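Local coordinates for L protein (CAS virus, PDB 5MV0) that probably acts, through its N-terminal PDDEXK-clan domain, as the endonuclease that snatches capped primers from host mRNA for the viral polymerase, at residues Ser105-Gln113 and Tyr184-Thr192; Ile48-Leu57 and Ile141-Asn152. One frame throughout, in Å; residues are numbered along the deposited sequence.

Contact 1 of 2, residues Ser105-Gln113 and Tyr184-Thr192; sequences STRSMPSDQ and YDELKRSLT
Ser108 gives its backbone N-H to Glu186 OE2, the Ser108 N to Glu186 OE2 distance being 2.8 Å (N-H...O 143°), and the oxygen accepts on its syn lone pair. This is the single direct hydrogen bond between the two segments. Serine suits the spot because its small side chain lets the helix come close: Ser108 CB lies 3.6 Å from Ser190 OG.

Arg189 can be traced across the contact atom by atom. Arg189 CB touches Ser108 OG at 3.4 Å, and Arg189 CD passes Met109 CG at 4.1 Å, a loose van der Waals contact. A bend at chi3 (-58°) then folds the guanidinium back over its own helix, bringing Glu186 CA under one face, toward its rim. At the tip, Arg189 NH2 serves two acids. Arg189 NH2 bonds Glu186 OE1 at 2.8 Å on the anti side of that carboxylate and lies 3.3 Å from Asp112 OD2, which it attracts by charge alone, since this oxygen stands well out of the guanidinium plane. An arginine here probably offsets the repulsion between Asp112 OD2 and Glu186 OE1, 4.1 Å apart; Asp112 has a second positive partner in Arg115.

One water ties the cluster together. It accepts from Ser108 OG, from the N-H of Met109, the N-cap residue of helix 110-122, and weakly from Arg189 NE, and donates to Asp112 OD2 and Glu186 OE1. A second water donates to Glu186 OE2 and is hydrogen-bonded to Thr106 OG1. Glutamate suits position 186 because its two oxygens can serve the loop and the arginine at once. The result is a salt-bridge network joining helix 181-192 to the strand-to-helix connection that leaves the mixed sheet at the end of strand 98-106, in a domain of the PDDEXK clan.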
ATOM      1  N   SER B 105      -4.891  13.544  17.976  1.00 15.97           N
ATOM      2  CA  SER B 105      -4.905  14.691  17.083  1.00 19.58           C
ATOM      3  C   SER B 105      -3.505  15.268  17.016  1.00 18.07           C
ATOM      4  O   SER B 105      -2.643  14.968  17.852  1.00 22.10           O
ATOM      5  CB  SER B 105      -5.890  15.754  17.572  1.00 22.95           C
ATOM      6  OG  SER B 105      -5.414  16.286  18.802  1.00 22.74           O
ATOM      7  N   THR B 106      -3.291  16.117  16.019  1.00 18.45           N
ATOM      8  CA  THR B 106      -2.096  16.939  15.943  1.00 17.99           C
ATOM      9  C   THR B 106      -2.499  18.398  16.008  1.00 19.58           C
ATOM     10  O   THR B 106      -3.508  18.800  15.418  1.00 21.53           O
ATOM     11  CB  THR B 106      -1.273  16.674  14.655  1.00 20.02           C
ATOM     12  OG1 THR B 106      -2.048  17.041  13.500  1.00 22.28           O
ATOM     13  CG2 THR B 106      -0.881  15.205  14.564  1.00 19.99           C
ATOM     14  N   ARG B 107      -1.715  19.176  16.751  1.00 19.24           N
ATOM     15  CA  ARG B 107      -1.864  20.622  16.849  1.00 19.40           C
ATOM     16  C   ARG B 107      -0.463  21.157  17.070  1.00 19.60           C
ATOM     17  O   ARG B 107       0.248  20.648  17.942  1.00 22.73           O
ATOM     18  CB  ARG B 107      -2.787  21.056  18.004  1.00 20.73           C
ATOM     19  CG  ARG B 107      -4.283  20.703  17.874  1.00 18.87           C
ATOM     20  CD  ARG B 107      -4.918  21.438  16.694  1.00 23.90           C
ATOM     21  NE  ARG B 107      -6.377  21.300  16.677  1.00 28.26           N
ATOM     22  CZ  ARG B 107      -7.019  20.232  16.209  1.00 26.27           C
ATOM     23  NH1 ARG B 107      -6.329  19.201  15.733  1.00 21.42           N
ATOM     24  NH2 ARG B 107      -8.347  20.195  16.218  1.00 24.70           N
ATOM     25  N   SER B 108      -0.066  22.159  16.287  1.00 17.39           N
ATOM     26  CA  SER B 108       1.343  22.550  16.291  1.00 28.90           C
ATOM     27  C   SER B 108       1.723  23.275  17.580  1.00 31.58           C
ATOM     28  O   SER B 108       2.838  23.105  18.087  1.00 30.72           O
ATOM     29  CB  SER B 108       1.668  23.425  15.075  1.00 25.74           C
ATOM     30  OG  SER B 108       0.839  24.577  15.038  1.00 32.96           O
ATOM     31  N   MET B 109       0.809  24.071  18.130  1.00 23.48           N
ATOM     32  CA  MET B 109       1.083  24.921  19.290  1.00 28.15           C
ATOM     33  C   MET B 109       0.582  24.272  20.570  1.00 30.12           C
ATOM     34  O   MET B 109      -0.565  23.796  20.609  1.00 27.42           O
ATOM     35  CB  MET B 109       0.417  26.287  19.122  1.00 29.83           C
ATOM     36  CG  MET B 109       0.938  27.150  17.970  1.00 41.36           C
ATOM     37  SD  MET B 109       2.659  27.704  18.144  1.00 57.55           S
ATOM     38  CE  MET B 109       3.612  26.351  17.454  1.00 44.96           C
ATOM     39  N   PRO B 110       1.386  24.272  21.638  1.00 31.81           N
ATOM     40  CA  PRO B 110       0.956  23.603  22.878  1.00 25.30           C
ATOM     41  C   PRO B 110      -0.332  24.145  23.457  1.00 24.78           C
ATOM     42  O   PRO B 110      -1.086  23.376  24.071  1.00 28.87           O
ATOM     43  CB  PRO B 110       2.145  23.822  23.831  1.00 39.19           C
ATOM     44  CG  PRO B 110       2.995  24.880  23.187  1.00 38.63           C
ATOM     45  CD  PRO B 110       2.780  24.740  21.715  1.00 28.14           C
ATOM     46  N   SER B 111      -0.620  25.440  23.293  1.00 26.64           N
ATOM     47  CA  SER B 111      -1.873  25.965  23.828  1.00 34.13           C
ATOM     48  C   SER B 111      -3.064  25.436  23.041  1.00 27.55           C
ATOM     49  O   SER B 111      -4.143  25.224  23.608  1.00 29.84           O
ATOM     50  CB  SER B 111      -1.864  27.495  23.824  1.00 38.03           C
ATOM     51  OG  SER B 111      -1.854  28.001  22.503  1.00 42.62           O
ATOM     52  N   ASP B 112      -2.894  25.236  21.730  1.00 24.17           N
ATOM     53  CA  ASP B 112      -3.925  24.561  20.945  1.00 28.88           C
ATOM     54  C   ASP B 112      -4.026  23.087  21.313  1.00 24.50           C
ATOM     55  O   ASP B 112      -5.128  22.526  21.345  1.00 25.68           O
ATOM     56  CB  ASP B 112      -3.638  24.721  19.452  1.00 27.93           C
ATOM     57  CG  ASP B 112      -4.000  26.097  18.942  1.00 32.54           C
ATOM     58  OD1 ASP B 112      -4.936  26.700  19.505  1.00 31.75           O
ATOM     59  OD2 ASP B 112      -3.337  26.583  17.998  1.00 35.65           O
ATOM     60  N   GLN B 113      -2.888  22.438  21.589  1.00 22.29           N
ATOM     61  CA  GLN B 113      -2.932  21.068  22.091  1.00 25.17           C
ATOM     62  C   GLN B 113      -3.787  20.966  23.348  1.00 27.61           C
ATOM     63  O   GLN B 113      -4.586  20.029  23.491  1.00 22.63           O
ATOM     64  CB  GLN B 113      -1.516  20.555  22.368  1.00 25.10           C
ATOM     65  CG  GLN B 113      -0.677  20.317  21.119  1.00 20.85           C
ATOM     66  CD  GLN B 113       0.800  20.136  21.410  1.00 26.92           C
ATOM     67  OE1 GLN B 113       1.197  19.797  22.527  1.00 26.47           O
ATOM     68  NE2 GLN B 113       1.625  20.378  20.402  1.00 25.13           N
ATOM     69  N   TYR B 184      -6.975  25.566   7.760  1.00 16.40           N
ATOM     70  CA  TYR B 184      -5.937  26.083   6.879  1.00 16.98           C
ATOM     71  C   TYR B 184      -4.835  26.771   7.681  1.00 20.13           C
ATOM     72  O   TYR B 184      -3.643  26.552   7.427  1.00 19.47           O
ATOM     73  CB  TYR B 184      -6.550  27.042   5.857  1.00 16.88           C
ATOM     74  CG  TYR B 184      -5.561  27.583   4.859  1.00 20.08           C
ATOM     75  CD1 TYR B 184      -5.143  26.813   3.781  1.00 19.76           C
ATOM     76  CD2 TYR B 184      -5.058  28.872   4.981  1.00 19.02           C
ATOM     77  CE1 TYR B 184      -4.251  27.312   2.853  1.00 25.11           C
ATOM     78  CE2 TYR B 184      -4.158  29.374   4.067  1.00 25.05           C
ATOM     79  CZ  TYR B 184      -3.757  28.591   3.006  1.00 29.51           C
ATOM     80  OH  TYR B 184      -2.861  29.086   2.088  1.00 27.28           O
ATOM     81  N   ASP B 185      -5.213  27.590   8.666  1.00 16.41           N
ATOM     82  CA  ASP B 185      -4.208  28.282   9.466  1.00 23.65           C
ATOM     83  C   ASP B 185      -3.404  27.299  10.315  1.00 21.08           C
ATOM     84  O   ASP B 185      -2.180  27.442  10.428  1.00 19.52           O
ATOM     85  CB  ASP B 185      -4.858  29.351  10.346  1.00 22.04           C
ATOM     86  CG  ASP B 185      -5.274  30.582   9.556  1.00 29.90           C
ATOM     87  OD1 ASP B 185      -6.083  31.372  10.078  1.00 39.18           O
ATOM     88  OD2 ASP B 185      -4.810  30.750   8.407  1.00 27.39           O
ATOM     89  N   GLU B 186      -4.069  26.289  10.897  1.00 20.00           N
ATOM     90  CA  GLU B 186      -3.366  25.273  11.686  1.00 19.44           C
ATOM     91  C   GLU B 186      -2.338  24.531  10.839  1.00 23.57           C
ATOM     92  O   GLU B 186      -1.206  24.291  11.284  1.00 20.49           O
ATOM     93  CB  GLU B 186      -4.371  24.286  12.293  1.00 21.04           C
ATOM     94  CG  GLU B 186      -3.759  23.002  12.868  1.00 25.38           C
ATOM     95  CD  GLU B 186      -2.757  23.271  13.986  1.00 34.45           C
ATOM     96  OE1 GLU B 186      -2.886  24.322  14.640  1.00 28.49           O
ATOM     97  OE2 GLU B 186      -1.841  22.437  14.205  1.00 27.20           O
ATOM     98  N   LEU B 187      -2.703  24.173   9.608  1.00 19.60           N
ATOM     99  CA  LEU B 187      -1.746  23.503   8.739  1.00 16.57           C
ATOM    100  C   LEU B 187      -0.597  24.433   8.369  1.00 20.17           C
ATOM    101  O   LEU B 187       0.558  24.001   8.317  1.00 18.78           O
ATOM    102  CB  LEU B 187      -2.448  22.962   7.494  1.00 19.02           C
ATOM    103  CG  LEU B 187      -3.515  21.917   7.838  1.00 19.96           C
ATOM    104  CD1 LEU B 187      -4.332  21.558   6.626  1.00 23.79           C
ATOM    105  CD2 LEU B 187      -2.911  20.656   8.468  1.00 22.59           C
ATOM    106  N   LYS B 188      -0.884  25.719   8.128  1.00 18.75           N
ATOM    107  CA  LYS B 188       0.198  26.659   7.848  1.00 19.55           C
ATOM    108  C   LYS B 188       1.159  26.750   9.027  1.00 18.63           C
ATOM    109  O   LYS B 188       2.383  26.733   8.841  1.00 21.18           O
ATOM    110  CB  LYS B 188      -0.359  28.044   7.516  1.00 25.04           C
ATOM    111  CG  LYS B 188      -0.736  28.227   6.071  1.00 32.75           C
ATOM    112  CD  LYS B 188      -0.461  29.660   5.609  1.00 39.77           C
ATOM    113  CE  LYS B 188      -1.352  30.660   6.324  1.00 39.46           C
ATOM    114  NZ  LYS B 188      -1.101  32.050   5.851  1.00 50.53           N
ATOM    115  N   ARG B 189       0.621  26.822  10.249  1.00 19.02           N
ATOM    116  CA  ARG B 189       1.467  26.828  11.439  1.00 25.16           C
ATOM    117  C   ARG B 189       2.276  25.542  11.544  1.00 28.22           C
ATOM    118  O   ARG B 189       3.474  25.576  11.850  1.00 24.61           O
ATOM    119  CB  ARG B 189       0.617  27.013  12.695  1.00 21.80           C
ATOM    120  CG  ARG B 189       0.150  28.442  12.928  1.00 28.03           C
ATOM    121  CD  ARG B 189      -0.358  28.627  14.364  1.00 28.22           C
ATOM    122  NE  ARG B 189      -1.444  27.706  14.669  1.00 30.76           N
ATOM    123  CZ  ARG B 189      -2.728  27.964  14.441  1.00 35.19           C
ATOM    124  NH1 ARG B 189      -3.092  29.130  13.918  1.00 35.12           N
ATOM    125  NH2 ARG B 189      -3.645  27.053  14.738  1.00 29.63           N
ATOM    126  N   SER B 190       1.631  24.395  11.304  1.00 20.78           N
ATOM    127  CA  SER B 190       2.340  23.118  11.325  1.00 19.98           C
ATOM    128  C   SER B 190       3.491  23.103  10.329  1.00 23.84           C
ATOM    129  O   SER B 190       4.545  22.512  10.598  1.00 23.16           O
ATOM    130  CB  SER B 190       1.368  21.969  11.033  1.00 17.10           C
ATOM    131  OG  SER B 190       0.438  21.819  12.093  1.00 27.99           O
ATOM    132  N   LEU B 191       3.311  23.747   9.171  1.00 19.35           N
ATOM    133  CA  LEU B 191       4.383  23.768   8.181  1.00 20.77           C
ATOM    134  C   LEU B 191       5.618  24.475   8.725  1.00 27.57           C
ATOM    135  O   LEU B 191       6.747  24.022   8.494  1.00 21.94           O
ATOM    136  CB  LEU B 191       3.903  24.427   6.883  1.00 23.88           C
ATOM    137  CG  LEU B 191       4.774  24.266   5.632  1.00 23.82           C
ATOM    138  CD1 LEU B 191       4.959  22.798   5.252  1.00 20.73           C
ATOM    139  CD2 LEU B 191       4.233  25.058   4.428  1.00 29.64           C
ATOM    140  N   THR B 192       5.429  25.577   9.470  1.00 23.03           N
ATOM    141  CA  THR B 192       6.580  26.339   9.963  1.00 34.19           C
ATOM    142  C   THR B 192       7.381  25.595  11.029  1.00 28.13           C
ATOM    143  O   THR B 192       8.462  26.064  11.398  1.00 31.25           O
ATOM    144  CB  THR B 192       6.156  27.699  10.541  1.00 28.94           C
ATOM    145  OG1 THR B 192       5.406  27.499  11.745  1.00 26.87           O
ATOM    146  CG2 THR B 192       5.303  28.468   9.546  1.00 30.97           C
TER
HETATM  147  O   HOH W   1      -2.330  19.791  12.492  1.00 31.40           O
HETATM  148  O   HOH W   2      -1.478  24.953  16.801  1.00 28.47           O

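Contact 2 of 2, residues Ile48-Leu57 and Ile141-Asn152; sequences IHELNCCRDL and IVISETKPRNGN
Asp56 OD2 accepts Arg149 NH1 at 2.9 Å through its anti lone pair, the N-H...O angle being 148°. It belongs to an Asp56-Arg149-Glu145 salt-bridge network that pins helix 34-57 to the end of strand 137-145, at the border of the mixed sheet in this PDDEXK-clan alpha/beta fold. Extended from CG to NE, Arg149 reaches along the helix and grips Glu145 side-on: Arg149 NE meets Glu145 OE1 at 3.0 Å, and NH2 meets OE2, so its guanidinium is held by acids from both segments.

The backbone of Arg149 is held as well. Arg149 N points its hydrogen almost straight (172°) at His49 ND1, 3.0 Å away and near the ring plane, while Arg149 O takes Asn52 ND2 at 2.9 Å from above the carbonyl plane. Histidine and asparagine suit these helix positions by offering an acceptor and a donor to a loop without regular pairing. Gly151, with positive phi and no side chain, lets Asn52 OD1 come within 3.6 Å of Gly151 CA. Farther along, Leu57 CD2 meets Ile141 CD1 tip to tip. Cys53 SG lies 3.8 Å from the guanidinium plane of Arg149, over one face and toward its rim.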
ATOM      1  N   ILE B  48      -2.935   8.638   9.654  1.00 15.04           N
ATOM      2  CA  ILE B  48      -1.651   8.019   9.993  1.00 17.41           C
ATOM      3  C   ILE B  48      -1.338   8.215  11.481  1.00 20.15           C
ATOM      4  O   ILE B  48      -0.935   7.278  12.191  1.00 15.89           O
ATOM      5  CB  ILE B  48      -0.538   8.590   9.090  1.00 17.62           C
ATOM      6  CG1 ILE B  48      -0.795   8.192   7.620  1.00 14.59           C
ATOM      7  CG2 ILE B  48       0.841   8.128   9.557  1.00 15.72           C
ATOM      8  CD1 ILE B  48       0.108   8.911   6.607  1.00 17.15           C
ATOM      9  N   HIS B  49      -1.518   9.439  11.970  1.00 13.32           N
ATOM     10  CA  HIS B  49      -1.341   9.714  13.394  1.00 17.99           C
ATOM     11  C   HIS B  49      -2.220   8.807  14.255  1.00 21.37           C
ATOM     12  O   HIS B  49      -1.736   8.198  15.221  1.00 18.31           O
ATOM     13  CB  HIS B  49      -1.655  11.182  13.667  1.00 22.49           C
ATOM     14  CG  HIS B  49      -1.465  11.595  15.089  1.00 19.63           C
ATOM     15  ND1 HIS B  49      -0.255  11.488  15.741  1.00 17.93           N
ATOM     16  CD2 HIS B  49      -2.326  12.152  15.975  1.00 20.67           C
ATOM     17  CE1 HIS B  49      -0.380  11.956  16.972  1.00 22.04           C
ATOM     18  NE2 HIS B  49      -1.626  12.371  17.137  1.00 20.06           N
ATOM     19  N   GLU B  50      -3.524   8.726  13.935  1.00 15.76           N
ATOM     20  CA  GLU B  50      -4.434   7.856  14.685  1.00 18.58           C
ATOM     21  C   GLU B  50      -3.961   6.418  14.664  1.00 19.57           C
ATOM     22  O   GLU B  50      -3.968   5.734  15.691  1.00 17.69           O
ATOM     23  CB  GLU B  50      -5.850   7.894  14.103  1.00 15.89           C
ATOM     24  CG  GLU B  50      -6.611   9.185  14.199  1.00 19.84           C
ATOM     25  CD  GLU B  50      -7.851   9.153  13.287  1.00 21.69           C
ATOM     26  OE1 GLU B  50      -8.168   8.070  12.725  1.00 24.67           O
ATOM     27  OE2 GLU B  50      -8.493  10.207  13.119  1.00 27.49           O
ATOM     28  N   LEU B  51      -3.600   5.922  13.479  1.00 14.66           N
ATOM     29  CA  LEU B  51      -3.152   4.538  13.347  1.00 19.18           C
ATOM     30  C   LEU B  51      -1.960   4.248  14.251  1.00 17.42           C
ATOM     31  O   LEU B  51      -1.934   3.241  14.968  1.00 18.49           O
ATOM     32  CB  LEU B  51      -2.781   4.242  11.892  1.00 16.17           C
ATOM     33  CG  LEU B  51      -2.254   2.824  11.646  1.00 20.12           C
ATOM     34  CD1 LEU B  51      -3.252   1.807  12.212  1.00 26.93           C
ATOM     35  CD2 LEU B  51      -2.019   2.586  10.163  1.00 24.61           C
ATOM     36  N   ASN B  52      -0.949   5.108  14.211  1.00 17.34           N
ATOM     37  CA  ASN B  52       0.258   4.807  14.964  1.00 19.45           C
ATOM     38  C   ASN B  52       0.061   4.998  16.464  1.00 25.54           C
ATOM     39  O   ASN B  52       0.680   4.279  17.259  1.00 22.39           O
ATOM     40  CB  ASN B  52       1.398   5.638  14.407  1.00 16.25           C
ATOM     41  CG  ASN B  52       1.824   5.138  13.030  1.00 20.42           C
ATOM     42  OD1 ASN B  52       1.896   3.928  12.809  1.00 22.16           O
ATOM     43  ND2 ASN B  52       2.070   6.051  12.101  1.00 14.40           N
ATOM     44  N   CYS B  53      -0.802   5.930  16.875  1.00 17.26           N
ATOM     45  CA  CYS B  53      -1.166   5.996  18.291  1.00 20.29           C
ATOM     46  C   CYS B  53      -1.839   4.705  18.732  1.00 23.93           C
ATOM     47  O   CYS B  53      -1.532   4.171  19.807  1.00 24.01           O
ATOM     48  CB  CYS B  53      -2.070   7.204  18.565  1.00 19.13           C
ATOM     49  SG  CYS B  53      -1.247   8.805  18.454  1.00 20.66           S
ATOM     50  N   CYS B  54      -2.733   4.162  17.895  1.00 18.50           N
ATOM     51  CA  CYS B  54      -3.387   2.898  18.219  1.00 20.79           C
ATOM     52  C   CYS B  54      -2.377   1.771  18.331  1.00 28.64           C
ATOM     53  O   CYS B  54      -2.424   0.973  19.272  1.00 24.11           O
ATOM     54  CB  CYS B  54      -4.436   2.551  17.170  1.00 23.74           C
ATOM     55  SG  CYS B  54      -5.894   3.588  17.232  1.00 21.92           S
ATOM     56  N   ARG B  55      -1.466   1.676  17.357  1.00 22.83           N
ATOM     57  CA  ARG B  55      -0.428   0.655  17.416  1.00 24.85           C
ATOM     58  C   ARG B  55       0.415   0.787  18.678  1.00 22.11           C
ATOM     59  O   ARG B  55       0.723  -0.218  19.327  1.00 25.05           O
ATOM     60  CB  ARG B  55       0.463   0.740  16.181  1.00 27.60           C
ATOM     61  CG  ARG B  55      -0.275   0.517  14.884  1.00 30.26           C
ATOM     62  CD  ARG B  55       0.416  -0.544  14.081  1.00 32.02           C
ATOM     63  NE  ARG B  55      -0.282  -0.855  12.842  1.00 33.21           N
ATOM     64  CZ  ARG B  55       0.243  -0.644  11.644  1.00 31.04           C
ATOM     65  NH1 ARG B  55       1.452  -0.111  11.558  1.00 32.13           N
ATOM     66  NH2 ARG B  55      -0.428  -0.966  10.542  1.00 30.94           N
ATOM     67  N   ASP B  56       0.823   2.013  19.022  1.00 24.02           N
ATOM     68  CA  ASP B  56       1.667   2.223  20.198  1.00 28.06           C
ATOM     69  C   ASP B  56       0.942   1.847  21.485  1.00 29.44           C
ATOM     70  O   ASP B  56       1.586   1.467  22.469  1.00 28.89           O
ATOM     71  CB  ASP B  56       2.125   3.680  20.279  1.00 24.81           C
ATOM     72  CG  ASP B  56       3.081   4.064  19.165  1.00 29.88           C
ATOM     73  OD1 ASP B  56       3.664   3.155  18.546  1.00 37.07           O
ATOM     74  OD2 ASP B  56       3.250   5.278  18.913  1.00 30.96           O
ATOM     75  N   LEU B  57      -0.384   1.966  21.502  1.00 23.66           N
ATOM     76  CA  LEU B  57      -1.200   1.613  22.654  1.00 28.02           C
ATOM     77  C   LEU B  57      -1.738   0.189  22.598  1.00 30.72           C
ATOM     78  O   LEU B  57      -2.349  -0.263  23.572  1.00 28.18           O
ATOM     79  CB  LEU B  57      -2.369   2.594  22.783  1.00 26.18           C
ATOM     80  CG  LEU B  57      -2.041   4.048  23.111  1.00 29.29           C
ATOM     81  CD1 LEU B  57      -3.247   4.945  22.807  1.00 27.55           C
ATOM     82  CD2 LEU B  57      -1.622   4.192  24.573  1.00 28.63           C
ATOM     83  N   ILE B 141      -7.880   7.871  26.794  1.00 26.80           N
ATOM     84  CA  ILE B 141      -6.552   8.358  26.448  1.00 21.81           C
ATOM     85  C   ILE B 141      -6.713   9.431  25.380  1.00 29.72           C
ATOM     86  O   ILE B 141      -7.289   9.182  24.313  1.00 26.28           O
ATOM     87  CB  ILE B 141      -5.642   7.212  25.977  1.00 25.93           C
ATOM     88  CG1 ILE B 141      -5.583   6.137  27.066  1.00 26.71           C
ATOM     89  CG2 ILE B 141      -4.237   7.736  25.658  1.00 23.46           C
ATOM     90  CD1 ILE B 141      -4.739   4.916  26.722  1.00 27.65           C
ATOM     91  N   VAL B 142      -6.228  10.631  25.671  1.00 22.79           N
ATOM     92  CA  VAL B 142      -6.355  11.778  24.783  1.00 27.83           C
ATOM     93  C   VAL B 142      -4.950  12.288  24.500  1.00 24.91           C
ATOM     94  O   VAL B 142      -4.233  12.693  25.424  1.00 28.55           O
ATOM     95  CB  VAL B 142      -7.245  12.873  25.396  1.00 25.83           C
ATOM     96  CG1 VAL B 142      -7.410  14.052  24.440  1.00 26.98           C
ATOM     97  CG2 VAL B 142      -8.599  12.288  25.765  1.00 26.76           C
ATOM     98  N   ILE B 143      -4.552  12.249  23.232  1.00 25.03           N
ATOM     99  CA  ILE B 143      -3.209  12.618  22.799  1.00 21.27           C
ATOM    100  C   ILE B 143      -3.328  13.717  21.755  1.00 24.58           C
ATOM    101  O   ILE B 143      -4.053  13.561  20.767  1.00 21.92           O
ATOM    102  CB  ILE B 143      -2.457  11.406  22.220  1.00 20.77           C
ATOM    103  CG1 ILE B 143      -2.140  10.384  23.307  1.00 27.78           C
ATOM    104  CG2 ILE B 143      -1.168  11.824  21.484  1.00 24.09           C
ATOM    105  CD1 ILE B 143      -1.668   9.050  22.711  1.00 23.38           C
ATOM    106  N   SER B 144      -2.615  14.820  21.965  1.00 23.30           N
ATOM    107  CA  SER B 144      -2.520  15.874  20.960  1.00 21.50           C
ATOM    108  C   SER B 144      -1.069  16.314  20.859  1.00 26.52           C
ATOM    109  O   SER B 144      -0.514  16.856  21.820  1.00 24.37           O
ATOM    110  CB  SER B 144      -3.424  17.062  21.298  1.00 22.24           C
ATOM    111  OG  SER B 144      -3.469  17.974  20.216  1.00 23.77           O
ATOM    112  N   GLU B 145      -0.463  16.107  19.692  1.00 18.54           N
ATOM    113  CA  GLU B 145       0.976  16.244  19.523  1.00 23.91           C
ATOM    114  C   GLU B 145       1.306  17.191  18.381  1.00 21.87           C
ATOM    115  O   GLU B 145       0.481  17.456  17.503  1.00 22.72           O
ATOM    116  CB  GLU B 145       1.614  14.864  19.309  1.00 20.87           C
ATOM    117  CG  GLU B 145       1.638  14.116  20.618  1.00 23.64           C
ATOM    118  CD  GLU B 145       2.026  12.672  20.492  1.00 30.98           C
ATOM    119  OE1 GLU B 145       2.186  12.182  19.352  1.00 28.84           O
ATOM    120  OE2 GLU B 145       2.153  12.024  21.553  1.00 28.11           O
ATOM    121  N   THR B 146       2.507  17.734  18.407  1.00 19.03           N
ATOM    122  CA  THR B 146       2.931  18.698  17.419  1.00 23.08           C
ATOM    123  C   THR B 146       2.974  18.207  16.013  1.00 22.46           C
ATOM    124  O   THR B 146       2.642  18.903  15.136  1.00 21.48           O
ATOM    125  CB  THR B 146       4.325  19.308  17.717  1.00 25.12           C
ATOM    126  OG1 THR B 146       4.398  19.688  19.069  1.00 29.49           O
ATOM    127  CG2 THR B 146       4.476  20.471  17.002  1.00 34.88           C
ATOM    128  N   LYS B 147       3.413  16.985  15.854  1.00 20.90           N
ATOM    129  CA  LYS B 147       3.578  16.347  14.557  1.00 24.33           C
ATOM    130  C   LYS B 147       2.913  14.981  14.589  1.00 20.62           C
ATOM    131  O   LYS B 147       2.816  14.360  15.650  1.00 22.30           O
ATOM    132  CB  LYS B 147       5.065  16.176  14.193  1.00 21.17           C
ATOM    133  CG  LYS B 147       5.783  17.479  13.844  1.00 27.20           C
ATOM    134  CD  LYS B 147       7.251  17.218  13.532  1.00 33.32           C
ATOM    135  CE  LYS B 147       8.087  18.495  13.585  1.00 41.60           C
ATOM    136  NZ  LYS B 147       7.785  19.459  12.498  1.00 40.24           N
ATOM    137  N   PRO B 148       2.455  14.485  13.446  1.00 21.49           N
ATOM    138  CA  PRO B 148       1.829  13.160  13.440  1.00 17.06           C
ATOM    139  C   PRO B 148       2.871  12.094  13.723  1.00 22.67           C
ATOM    140  O   PRO B 148       4.021  12.198  13.295  1.00 21.68           O
ATOM    141  CB  PRO B 148       1.251  13.037  12.026  1.00 22.22           C
ATOM    142  CG  PRO B 148       2.026  14.001  11.206  1.00 22.18           C
ATOM    143  CD  PRO B 148       2.459  15.111  12.114  1.00 22.07           C
ATOM    144  N   ARG B 149       2.473  11.094  14.498  1.00 20.58           N
ATOM    145  CA  ARG B 149       3.308   9.912  14.668  1.00 22.40           C
ATOM    146  C   ARG B 149       3.388   9.175  13.338  1.00 19.78           C
ATOM    147  O   ARG B 149       2.360   8.811  12.760  1.00 19.81           O
ATOM    148  CB  ARG B 149       2.726   9.014  15.749  1.00 20.33           C
ATOM    149  CG  ARG B 149       2.734   9.661  17.135  1.00 22.29           C
ATOM    150  CD  ARG B 149       2.620   8.612  18.238  1.00 22.79           C
ATOM    151  NE  ARG B 149       2.372   9.234  19.537  1.00 27.29           N
ATOM    152  CZ  ARG B 149       2.138   8.563  20.666  1.00 25.62           C
ATOM    153  NH1 ARG B 149       2.135   7.239  20.672  1.00 19.84           N
ATOM    154  NH2 ARG B 149       1.917   9.225  21.795  1.00 24.44           N
ATOM    155  N   ASN B 150       4.595   8.964  12.834  1.00 21.08           N
ATOM    156  CA  ASN B 150       4.699   8.421  11.486  1.00 24.24           C
ATOM    157  C   ASN B 150       4.863   6.904  11.444  1.00 22.10           C
ATOM    158  O   ASN B 150       4.564   6.298  10.407  1.00 17.09           O
ATOM    159  CB  ASN B 150       5.837   9.119  10.735  1.00 26.51           C
ATOM    160  CG  ASN B 150       7.173   8.954  11.417  1.00 26.66           C
ATOM    161  OD1 ASN B 150       7.395   9.478  12.505  1.00 33.47           O
ATOM    162  ND2 ASN B 150       8.094   8.272  10.749  1.00 20.96           N
ATOM    163  N   GLY B 151       5.271   6.266  12.545  1.00 22.19           N
ATOM    164  CA  GLY B 151       5.379   4.811  12.534  1.00 19.71           C
ATOM    165  C   GLY B 151       6.301   4.332  11.423  1.00 23.70           C
ATOM    166  O   GLY B 151       7.430   4.802  11.287  1.00 20.57           O
ATOM    167  N   ASN B 152       5.809   3.407  10.593  1.00 18.27           N
ATOM    168  CA  ASN B 152       6.588   2.897   9.471  1.00 20.92           C
ATOM    169  C   ASN B 152       6.641   3.851   8.283  1.00 22.40           C
ATOM    170  O   ASN B 152       7.379   3.580   7.331  1.00 19.60           O
ATOM    171  CB  ASN B 152       6.008   1.571   8.994  1.00 27.43           C
ATOM    172  CG  ASN B 152       5.984   0.530  10.077  1.00 33.70           C
ATOM    173  OD1 ASN B 152       7.010   0.237  10.682  1.00 33.30           O
ATOM    174  ND2 ASN B 152       4.800  -0.008  10.362  1.00 28.00           N
TER
HETATM  175  O   HOH W   3       3.018   3.332  10.366  1.00 26.81           O

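In the fold
Contacts 1 and 2 have centres about 15 Å apart and meet along the pairing of strands 98-106 and 137-145. Arg107 N lies 2.9 Å from Glu145 O, a probable hydrogen bond, so the residue whose carboxylate serves contact 2 offers its backbone to contact 1. Ser105 N makes a similar approach to Ile143 O, and His49 NE2 bonds weakly to Ser105 O. Helices 181-192 and 34-57 hold the segments that leave these two neighbouring strands, and the strand pairing links them. The Arg107 side chain comes within about 4 Å, nearest atoms, of a bound phosphate ion, probably from crystallisation. On the side of helix 48-57 facing away from 141-152, Glu50 comes close to Asp88, an acidic pairing consistent with a metal-dependent nuclease of this clan.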